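Local coordinates for protein acylphosphatase (Coxiella burnetii, PDB 3TRG) that catalyses the hydrolysis of acyl phosphates to a carboxylate and inorganic phosphate, at residues A[4-7]-A[8-11]. Sequence-based numbering, arbitrary orientation.
Sequences MTQK and EKNE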
loop_
_atom_site.group_PDB
_atom_site.type_symbol
_atom_site.label_atom_id
_atom_site.label_comp_id
_atom_site.label_asym_id
_atom_site.label_seq_id
_atom_site.Cartn_x
_atom_site.Cartn_y
_atom_site.Cartn_z
HETATM N N MSE A 4 -3.370 16.606 -19.780
HETATM C CA MSE A 4 -3.495 16.239 -18.377
HETATM C C MSE A 4 -2.888 17.300 -17.481
HETATM O O MSE A 4 -1.956 17.992 -17.877
HETATM C CB MSE A 4 -2.771 14.920 -18.108
HETATM C CG MSE A 4 -3.464 13.687 -18.642
HETATM SE SE MSE A 4 -2.295 12.130 -18.466
HETATM C CE MSE A 4 -1.117 12.452 -19.980
ATOM N N THR A 5 -3.406 17.405 -16.262
ATOM C CA THR A 5 -2.764 18.229 -15.251
ATOM C C THR A 5 -1.481 17.522 -14.841
ATOM O O THR A 5 -1.283 16.346 -15.157
ATOM C CB THR A 5 -3.657 18.426 -14.017
ATOM O OG1 THR A 5 -3.804 17.179 -13.331
ATOM C CG2 THR A 5 -5.032 18.958 -14.426
ATOM N N GLN A 6 -0.604 18.231 -14.145
ATOM C CA GLN A 6 0.650 17.619 -13.729
ATOM C C GLN A 6 0.396 16.467 -12.773
ATOM O O GLN A 6 1.014 15.407 -12.886
ATOM C CB GLN A 6 1.581 18.656 -13.097
ATOM C CG GLN A 6 2.194 19.609 -14.110
ATOM C CD GLN A 6 3.017 18.888 -15.159
ATOM O OE1 GLN A 6 2.570 18.691 -16.289
ATOM N NE2 GLN A 6 4.229 18.491 -14.789
ATOM N N LYS A 7 -0.524 16.668 -11.835
ATOM C CA LYS A 7 -0.871 15.611 -10.895
ATOM C C LYS A 7 -1.451 14.406 -11.630
ATOM O O LYS A 7 -1.124 13.267 -11.317
ATOM C CB LYS A 7 -1.842 16.121 -9.823
ATOM C CG LYS A 7 -1.178 16.956 -8.730
ATOM C CD LYS A 7 -2.184 17.382 -7.662
ATOM C CE LYS A 7 -2.828 16.183 -6.967
ATOM N NZ LYS A 7 -1.871 15.423 -6.107
ATOM N N GLU A 8 -2.303 14.662 -12.619
ATOM C CA GLU A 8 -2.904 13.585 -13.402
ATOM C C GLU A 8 -1.849 12.795 -14.172
ATOM O O GLU A 8 -1.897 11.568 -14.243
ATOM C CB GLU A 8 -3.948 14.140 -14.371
ATOM C CG GLU A 8 -5.244 14.564 -13.710
ATOM C CD GLU A 8 -6.192 15.234 -14.683
ATOM O OE1 GLU A 8 -5.733 15.666 -15.764
ATOM O OE2 GLU A 8 -7.398 15.325 -14.373
ATOM N N LYS A 9 -0.895 13.518 -14.743
ATOM C CA LYS A 9 0.185 12.922 -15.514
ATOM C C LYS A 9 1.110 12.083 -14.635
ATOM O O LYS A 9 1.523 10.982 -15.008
ATOM C CB LYS A 9 0.990 14.051 -16.164
ATOM C CG LYS A 9 2.014 13.617 -17.174
ATOM C CD LYS A 9 2.773 14.822 -17.740
ATOM C CE LYS A 9 1.845 15.826 -18.410
ATOM N NZ LYS A 9 2.600 16.948 -19.063
ATOM N N ASN A 10 1.434 12.622 -13.466
ATOM C CA ASN A 10 2.498 12.081 -12.635
ATOM C C ASN A 10 2.027 11.155 -11.523
ATOM O O ASN A 10 2.826 10.729 -10.695
ATOM C CB ASN A 10 3.322 13.225 -12.031
ATOM C CG ASN A 10 4.216 13.901 -13.050
ATOM O OD1 ASN A 10 4.709 13.260 -13.973
ATOM N ND2 ASN A 10 4.427 15.205 -12.887
ATOM N N GLU A 11 0.736 10.844 -11.488
ATOM C CA GLU A 11 0.234 9.971 -10.432
ATOM C C GLU A 11 -0.642 8.852 -10.977
ATOM O O GLU A 11 -1.273 8.988 -12.028
ATOM C CB GLU A 11 -0.517 10.781 -9.369
ATOM C CG GLU A 11 0.345 11.868 -8.743
ATOM C CD GLU A 11 -0.413 12.775 -7.791
ATOM O OE1 GLU A 11 -1.611 12.531 -7.536
ATOM O OE2 GLU A 11 0.199 13.744 -7.304
HETATM O O HOH W 1 0.313 18.253 -19.857
#
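T5 and E8 close a capping box at the start of the short helix 6-10, which precedes strand 11-19 at the N-terminal end of the modelled chain, away from the predicted active-site residues R28 and N46. Each residue binds the other's backbone: E8 N donates to T5 OG1 at 3.0 Å, and T5 N returns a nearly straight bond to E8 OE1 (2.9 Å, 169°), meeting that oxygen from above the carboxylate plane. With chi1 at 68°, the T5 hydroxyl sits between its own backbone N and carbonyl carbon, turned to the first turn of the helix. The methyl CG2 rests 3.6 Å from E8 OE1, beside the oxygen that T5 N grips. The backbone bonds from K9 N to T5 O and from N10 N to Q6 O continue the turn.

The whole turn lies at the surface, but its Q6-K9 side is more loosely bonded than the cap. Q6 and K9 run side by side, joined by a weak bond from K9 NZ to Q6 OE1 (3.3 Å); a water bridges the same ammonium to M4 O. Farther along, K9 O accepts a bond from R60, and a second firm grip forms where K7, bent at chi3 and chi4, brings its ammonium across to E11. In this salt bridge K7 NZ lies 2.9 Å from E11 OE2, on the syn lone pair of that oxygen.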